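Local coordinates for protein predicted component of a thermophile-specific DNA repair system, contains a RAMP domain (Methanopyrus kandleri, PDB 4N0L) that binds CRISPR RNA as the Csm3 subunit of the type III-A CRISPR system, through an RRM-like fold, and may have endonuclease activity in antiviral defence, at residues A[80-85]-A[141-146]; A[170-175]-A[243-248]; A[323-328]-A[341-346]. One frame throughout, in Å; residues are numbered along the deposited sequence.

Overall arrangement
The three contacts follow one another along the chain and do not touch. Interaction 2 is the central one: its centre is about 3 Å from the centre of the chain, where an edge strand of the RRM-like sheet meets helix 238-255 through buried hydrocarbon. Interactions 1 and 3 are partly buried and lie on opposite sides of the chain's centre, with their own centres about 43 Å apart. The first joins two loops in the zinc-bearing part of the chain and mixes a histidine ring, a backbone carbonyl and a water; the third joins a short, weakly bonded helical turn and a short helix near the C-terminus by leucine and valine, with a glutamate at the border.

Interaction 1 of 3, residues A[80-85]-A[141-146]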
# COMPACT_ATOMS: atom_id res chain seq x y z
N ALA A 80 19.78 -11.25 2.67
CA ALA A 80 20.40 -11.00 3.97
C ALA A 80 19.38 -10.55 5.02
O ALA A 80 19.69 -10.49 6.20
CB ALA A 80 21.50 -9.96 3.83
N HIS A 81 18.17 -10.22 4.58
CA HIS A 81 17.10 -9.83 5.50
C HIS A 81 16.32 -11.04 6.01
O HIS A 81 15.39 -10.88 6.81
CB HIS A 81 16.16 -8.82 4.83
CG HIS A 81 16.74 -7.44 4.71
ND1 HIS A 81 16.15 -6.45 3.95
CD2 HIS A 81 17.85 -6.89 5.25
CE1 HIS A 81 16.87 -5.35 4.03
NE2 HIS A 81 17.91 -5.59 4.82
N HIS A 82 16.67 -12.22 5.51
CA HIS A 82 16.18 -13.51 6.03
C HIS A 82 14.70 -13.80 5.74
O HIS A 82 14.39 -14.68 4.94
CB HIS A 82 16.43 -13.60 7.54
CG HIS A 82 17.88 -13.61 7.92
ND1 HIS A 82 18.64 -14.77 7.94
CD2 HIS A 82 18.72 -12.61 8.27
CE1 HIS A 82 19.87 -14.48 8.30
NE2 HIS A 82 19.95 -13.17 8.50
N ASN A 83 13.79 -13.07 6.38
CA ASN A 83 12.38 -13.44 6.34
C ASN A 83 11.39 -12.28 6.23
O ASN A 83 10.18 -12.49 6.29
CB ASN A 83 12.03 -14.27 7.58
CG ASN A 83 12.33 -13.53 8.87
OD1 ASN A 83 13.13 -12.59 8.89
ND2 ASN A 83 11.70 -13.96 9.96
N GLU A 84 11.90 -11.07 6.05
CA GLU A 84 11.04 -9.90 5.92
C GLU A 84 11.78 -8.73 5.28
O GLU A 84 12.99 -8.77 5.10
CB GLU A 84 10.49 -9.47 7.28
CG GLU A 84 11.56 -8.95 8.23
CD GLU A 84 10.98 -8.42 9.52
OE1 GLU A 84 9.79 -8.69 9.80
OE2 GLU A 84 11.70 -7.72 10.26
N ARG A 85 11.02 -7.68 4.96
CA ARG A 85 11.56 -6.47 4.34
C ARG A 85 12.44 -6.77 3.12
O ARG A 85 13.65 -6.53 3.15
CB ARG A 85 12.35 -5.66 5.36
N ARG A 141 26.38 -11.96 9.41
CA ARG A 141 25.80 -10.83 8.69
C ARG A 141 24.85 -11.24 7.56
O ARG A 141 24.13 -10.39 7.03
CB ARG A 141 26.92 -9.95 8.12
CG ARG A 141 27.64 -9.11 9.16
CD ARG A 141 28.76 -8.27 8.56
NE ARG A 141 29.95 -9.05 8.23
CZ ARG A 141 30.41 -9.23 6.99
NH1 ARG A 141 29.79 -8.66 5.96
NH2 ARG A 141 31.50 -9.96 6.78
N GLY A 142 24.84 -12.52 7.20
CA GLY A 142 24.03 -12.96 6.08
C GLY A 142 23.44 -14.35 6.25
O GLY A 142 23.01 -14.72 7.34
N LEU A 143 23.44 -15.13 5.17
CA LEU A 143 22.83 -16.46 5.18
C LEU A 143 23.84 -17.57 5.42
O LEU A 143 23.46 -18.70 5.73
CB LEU A 143 22.09 -16.70 3.86
CG LEU A 143 20.90 -15.78 3.59
CD1 LEU A 143 20.25 -16.11 2.25
CD2 LEU A 143 19.90 -15.87 4.72
N GLY A 144 25.12 -17.25 5.27
CA GLY A 144 26.16 -18.25 5.40
C GLY A 144 26.49 -18.90 4.07
O GLY A 144 27.26 -19.85 4.00
N TYR A 145 25.89 -18.36 3.01
CA TYR A 145 26.12 -18.85 1.65
C TYR A 145 25.52 -17.86 0.66
O TYR A 145 24.79 -16.95 1.05
CB TYR A 145 25.51 -20.24 1.45
CG TYR A 145 24.01 -20.22 1.26
CD1 TYR A 145 23.15 -20.17 2.35
CD2 TYR A 145 23.45 -20.28 -0.01
CE1 TYR A 145 21.78 -20.16 2.18
CE2 TYR A 145 22.08 -20.27 -0.19
CZ TYR A 145 21.25 -20.21 0.91
OH TYR A 145 19.89 -20.20 0.73
N ASP A 146 25.82 -18.04 -0.62
CA ASP A 146 25.32 -17.15 -1.65
C ASP A 146 24.21 -17.83 -2.46
O ASP A 146 24.47 -18.76 -3.21
CB ASP A 146 26.46 -16.71 -2.58
CG ASP A 146 25.99 -15.81 -3.70
OD1 ASP A 146 26.60 -15.84 -4.79
OD2 ASP A 146 25.01 -15.05 -3.49
O HOH W 1 22.45 -12.82 9.83
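His82 brings its ring up to Gly142 O and the CD2 methyl of Leu143, both approaching obliquely, where two loops of the zinc-bearing part of this Csm3 protein meet. His82 is the centre of a classic gamma turn, closed by a bond from Asn83 N to His81 O. Its loop follows helix 74-78 and leads to His86 and Cys88, which bind zinc together with Cys115 and Cys118; the other loop follows helix 133-137. The metal is about 13 Å from the side chain of Ala80, so this loop-to-loop contact lies outside the zinc site.

The imidazole reaches the second loop because CG of His82 stands opposite its own carbonyl carbon (chi1 -64°), while chi2 of -86° sets the ring plane roughly perpendicular to the CA-CB-CG plane. Leu143 has a similar chi1, and its CD2 methyl comes to 3.6 Å from His82 ND1 and 3.8 Å from His82 CE1. Leucine suits this place because that methyl covers the ND1-CE1 side of the ring. CE1 is shared, since Gly142 O comes within 3.3 Å of His82 CE1. Histidine suits the exposed border: NE2 can take up a water while the ring also meets the methyl.

Beside the ring the backbones draw close, with Ala80 CA and Gly142 CA 4.6 Å apart. The small residues at both positions suit such a close approach, and the methyl CB of Ala80 ends 4.2 Å from Arg141 O. Backbone bonds of Ala80 to Ile128 and of Leu143 to Leu136 tie the loops to their surroundings. A water in the plane of the imidazole completes the join: it lies 2.9 Å from His82 NE2 and donates a hydrogen bond to Gly142 O at 3.2 Å.

Interaction 2 of 3, residues A[170-175]-A[243-248]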
# COMPACT_ATOMS: atom_id res chain seq x y z
N ALA A 170 8.62 5.46 -2.73
CA ALA A 170 7.37 4.74 -2.97
C ALA A 170 6.45 5.51 -3.91
O ALA A 170 6.34 6.73 -3.82
CB ALA A 170 6.66 4.46 -1.66
N ARG A 171 5.80 4.78 -4.82
CA ARG A 171 4.80 5.36 -5.70
C ARG A 171 3.47 5.61 -4.98
O ARG A 171 2.63 6.37 -5.46
CB ARG A 171 4.57 4.46 -6.92
CG ARG A 171 5.61 4.64 -8.01
CD ARG A 171 5.42 3.64 -9.13
NE ARG A 171 6.58 3.63 -10.02
CZ ARG A 171 6.73 2.81 -11.05
NH1 ARG A 171 5.78 1.92 -11.34
NH2 ARG A 171 7.82 2.87 -11.81
N VAL A 172 3.28 4.95 -3.84
CA VAL A 172 2.04 5.12 -3.09
C VAL A 172 2.26 5.81 -1.75
O VAL A 172 3.27 5.61 -1.08
CB VAL A 172 1.33 3.76 -2.83
CG1 VAL A 172 0.88 3.14 -4.14
CG2 VAL A 172 2.24 2.81 -2.06
N ALA A 173 1.30 6.65 -1.38
CA ALA A 173 1.30 7.30 -0.08
C ALA A 173 -0.09 7.20 0.54
O ALA A 173 -1.10 7.50 -0.11
CB ALA A 173 1.73 8.75 -0.20
N PHE A 174 -0.14 6.78 1.80
CA PHE A 174 -1.40 6.65 2.52
C PHE A 174 -1.60 7.85 3.44
O PHE A 174 -0.72 8.20 4.22
CB PHE A 174 -1.44 5.36 3.34
CG PHE A 174 -1.56 4.11 2.51
CD1 PHE A 174 -2.75 3.39 2.50
CD2 PHE A 174 -0.50 3.65 1.75
CE1 PHE A 174 -2.87 2.24 1.75
CE2 PHE A 174 -0.62 2.50 0.99
CZ PHE A 174 -1.81 1.79 0.99
N ARG A 175 -2.77 8.47 3.34
CA ARG A 175 -3.11 9.56 4.26
C ARG A 175 -3.46 8.97 5.62
O ARG A 175 -4.00 7.86 5.69
CB ARG A 175 -4.28 10.38 3.72
CG ARG A 175 -4.46 11.73 4.39
CD ARG A 175 -5.22 12.68 3.49
NE ARG A 175 -5.50 13.96 4.15
CZ ARG A 175 -6.45 14.13 5.07
NH1 ARG A 175 -7.20 13.10 5.44
NH2 ARG A 175 -6.64 15.32 5.62
N LYS A 243 -3.27 -3.01 -9.91
CA LYS A 243 -3.64 -4.38 -9.57
C LYS A 243 -2.98 -4.83 -8.28
O LYS A 243 -3.63 -5.40 -7.41
CB LYS A 243 -3.25 -5.33 -10.71
CG LYS A 243 -3.81 -6.74 -10.53
CD LYS A 243 -2.81 -7.79 -11.00
CE LYS A 243 -2.47 -7.62 -12.46
NZ LYS A 243 -1.30 -8.45 -12.86
N TYR A 244 -1.68 -4.56 -8.16
CA TYR A 244 -0.92 -5.00 -6.99
C TYR A 244 -1.24 -4.15 -5.76
O TYR A 244 -1.27 -4.67 -4.65
CB TYR A 244 0.57 -4.97 -7.31
CG TYR A 244 0.97 -5.96 -8.38
CD1 TYR A 244 0.39 -7.22 -8.43
CD2 TYR A 244 1.91 -5.63 -9.35
CE1 TYR A 244 0.75 -8.13 -9.41
CE2 TYR A 244 2.27 -6.54 -10.33
CZ TYR A 244 1.69 -7.79 -10.35
OH TYR A 244 2.04 -8.69 -11.33
N LEU A 245 -1.47 -2.86 -5.96
CA LEU A 245 -1.88 -1.98 -4.87
C LEU A 245 -3.21 -2.44 -4.29
O LEU A 245 -3.35 -2.59 -3.07
CB LEU A 245 -1.97 -0.53 -5.35
CG LEU A 245 -2.52 0.46 -4.31
CD1 LEU A 245 -1.65 0.44 -3.06
CD2 LEU A 245 -2.60 1.86 -4.89
N MET A 246 -4.19 -2.65 -5.16
CA MET A 246 -5.49 -3.17 -4.76
C MET A 246 -5.34 -4.53 -4.08
O MET A 246 -5.97 -4.79 -3.05
CB MET A 246 -6.44 -3.29 -5.95
CG MET A 246 -6.95 -1.98 -6.52
SD MET A 246 -7.86 -0.99 -5.32
CE MET A 246 -8.32 0.41 -6.32
N SER A 247 -4.52 -5.39 -4.67
CA SER A 247 -4.27 -6.72 -4.13
C SER A 247 -3.72 -6.66 -2.71
O SER A 247 -4.09 -7.47 -1.86
CB SER A 247 -3.29 -7.49 -5.02
OG SER A 247 -3.79 -7.61 -6.34
N SER A 248 -2.85 -5.69 -2.45
CA SER A 248 -2.25 -5.55 -1.13
C SER A 248 -3.33 -5.15 -0.12
O SER A 248 -3.32 -5.61 1.02
CB SER A 248 -1.11 -4.53 -1.15
OG SER A 248 -1.59 -3.20 -1.28
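With chi1 at 175°, Leu245 swings CG opposite its backbone N, and chi2 of 58° turns the fork so that both methyls face Val172 CG1. A chi1 of -65° in Val172 sets that CG1 opposite its own carbonyl carbon. CG1 meets both ends of the leucine fork, 3.8 Å from Leu245 CD2 and 3.9 Å from Leu245 CD1. Phe174, two residues along the strand and therefore on the same face, adds a lighter touch: its CZ lies 4.3 Å from Leu245 CD1, which approaches the ring obliquely.

These hydrocarbon groups suit a buried interface, and the beta-branched valine fits the extended backbone. On the helix, Ser248 turns its hydroxyl back to its own chain, where OG donates to Leu245 O at 2.6 Å. Ile120 and Tyr230 also touch Val172, while Leu54 of helix 51-69 touches Phe174. Arg171, just before the strand, forms a salt bridge with Asp241 of helix 238-255. Helix packing on one face of an antiparallel sheet, here at its edge strand, is characteristic of the RRM-like fold of RAMP proteins.

Interaction 3 of 3, residues A[323-328]-A[341-346]; sequences RDLEDR and DEVVGE
Leu325 points its side chain at helix 340-345 and divides its two methyls between neighbouring residues there. The closer touch is between Leu325 CD1 and Val343 CG2, 3.6 Å apart, where the valine branch comes in transversely to the leucine. The CD2 methyl of Leu325 rests on CG of Glu342, 4.1 Å away. Glu342 suits this border because its methylenes can pack on leucine while an extended chain carries the carboxylate onward; a chi1 of -169°, with CG opposite the backbone N, starts it in that direction. The compact branched side chain of Val343 belongs to the more buried part of the contact.

Trp336 of helix 333-338 touches both Leu325 and Val343, adding an aromatic third member to the cluster. Farther out, charged residues flank the turn after helix 322-325. Glu326 OE1 forms a salt bridge with Arg339 NE, which probably eases the nearness of two acidic groups, since Glu326 OE1 lies 6.4 Å from Glu342 OE2. Arg328 pairs with Glu335 and makes a cation-pi contact with Tyr330, while Asp327 centres an inverse gamma turn with a weak bond from Arg328 N to Glu326 O. Leucine, valine and tryptophan thus form the apolar centre of a small C-terminal helical cluster, built from short helices that follow strand 318-321, an outermost strand of the sheet within this chain.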
# COMPACT_ATOMS: atom_id res chain seq x y z
N ARG A 323 -19.87 3.94 -9.06
CA ARG A 323 -21.18 4.17 -9.65
C ARG A 323 -21.14 4.15 -11.18
O ARG A 323 -22.13 3.81 -11.83
CB ARG A 323 -21.73 5.50 -9.12
CG ARG A 323 -22.78 6.20 -9.96
CD ARG A 323 -23.19 7.51 -9.29
NE ARG A 323 -22.80 8.68 -10.07
CZ ARG A 323 -22.51 9.87 -9.54
NH1 ARG A 323 -22.54 10.03 -8.23
NH2 ARG A 323 -22.18 10.89 -10.33
N ASP A 324 -19.99 4.50 -11.76
CA ASP A 324 -19.81 4.44 -13.21
C ASP A 324 -19.65 3.01 -13.72
O ASP A 324 -19.96 2.72 -14.87
CB ASP A 324 -18.59 5.27 -13.64
CG ASP A 324 -18.72 6.73 -13.27
OD1 ASP A 324 -19.86 7.23 -13.20
OD2 ASP A 324 -17.67 7.38 -13.05
N LEU A 325 -19.15 2.13 -12.86
CA LEU A 325 -18.84 0.76 -13.28
C LEU A 325 -19.88 -0.25 -12.84
O LEU A 325 -19.97 -1.35 -13.41
CB LEU A 325 -17.47 0.34 -12.74
CG LEU A 325 -16.30 1.30 -12.94
CD1 LEU A 325 -15.07 0.76 -12.24
CD2 LEU A 325 -16.03 1.50 -14.42
N GLU A 326 -20.69 0.11 -11.86
CA GLU A 326 -21.56 -0.85 -11.20
C GLU A 326 -22.63 -0.13 -10.39
O GLU A 326 -22.49 1.05 -10.07
CB GLU A 326 -20.74 -1.76 -10.28
CG GLU A 326 -21.17 -3.22 -10.27
CD GLU A 326 -21.10 -3.85 -11.65
OE1 GLU A 326 -19.97 -3.95 -12.19
OE2 GLU A 326 -22.15 -4.25 -12.18
N ASP A 327 -23.70 -0.84 -10.06
CA ASP A 327 -24.78 -0.26 -9.28
C ASP A 327 -24.39 -0.30 -7.80
O ASP A 327 -25.01 -0.99 -7.00
CB ASP A 327 -26.09 -1.01 -9.52
CG ASP A 327 -27.27 -0.37 -8.82
OD1 ASP A 327 -27.23 0.85 -8.56
OD2 ASP A 327 -28.25 -1.09 -8.53
N ARG A 328 -23.35 0.46 -7.47
CA ARG A 328 -22.75 0.44 -6.13
C ARG A 328 -22.21 1.81 -5.77
O ARG A 328 -21.81 2.59 -6.64
CB ARG A 328 -21.60 -0.58 -6.06
CG ARG A 328 -21.93 -1.99 -6.52
CD ARG A 328 -22.45 -2.82 -5.37
NE ARG A 328 -21.48 -2.84 -4.27
CZ ARG A 328 -20.42 -3.64 -4.22
NH1 ARG A 328 -19.59 -3.58 -3.18
NH2 ARG A 328 -20.19 -4.50 -5.19
N ASP A 341 -9.06 -3.24 -16.48
CA ASP A 341 -8.99 -3.00 -17.92
C ASP A 341 -9.94 -1.87 -18.28
O ASP A 341 -9.59 -0.92 -18.96
CB ASP A 341 -9.34 -4.26 -18.71
CG ASP A 341 -8.23 -5.30 -18.68
OD1 ASP A 341 -7.07 -4.92 -18.41
OD2 ASP A 341 -8.52 -6.49 -18.93
N GLU A 342 -11.17 -2.02 -17.79
CA GLU A 342 -12.22 -1.04 -17.97
C GLU A 342 -11.83 0.33 -17.40
O GLU A 342 -12.02 1.35 -18.05
CB GLU A 342 -13.50 -1.57 -17.31
CG GLU A 342 -14.77 -0.82 -17.61
CD GLU A 342 -15.98 -1.72 -17.48
OE1 GLU A 342 -17.08 -1.32 -17.91
OE2 GLU A 342 -15.83 -2.84 -16.94
N VAL A 343 -11.28 0.32 -16.19
CA VAL A 343 -10.87 1.55 -15.51
C VAL A 343 -9.74 2.30 -16.23
O VAL A 343 -9.86 3.48 -16.53
CB VAL A 343 -10.42 1.27 -14.06
CG1 VAL A 343 -9.75 2.49 -13.47
CG2 VAL A 343 -11.61 0.87 -13.22
N VAL A 344 -8.64 1.59 -16.50
CA VAL A 344 -7.46 2.20 -17.11
C VAL A 344 -7.77 2.77 -18.49
O VAL A 344 -7.19 3.78 -18.91
CB VAL A 344 -6.30 1.17 -17.20
CG1 VAL A 344 -5.12 1.74 -17.97
CG2 VAL A 344 -5.87 0.74 -15.81
N GLY A 345 -8.71 2.14 -19.19
CA GLY A 345 -9.17 2.63 -20.48
C GLY A 345 -9.71 4.05 -20.43
O GLY A 345 -9.64 4.77 -21.42
N GLU A 346 -10.24 4.44 -19.28
CA GLU A 346 -10.85 5.75 -19.13
C GLU A 346 -9.88 6.79 -18.56
O GLU A 346 -10.21 7.97 -18.48
CB GLU A 346 -12.09 5.66 -18.23
CG GLU A 346 -13.19 4.74 -18.74
CD GLU A 346 -13.70 5.14 -20.11
OE1 GLU A 346 -13.77 6.35 -20.40
OE2 GLU A 346 -14.04 4.23 -20.90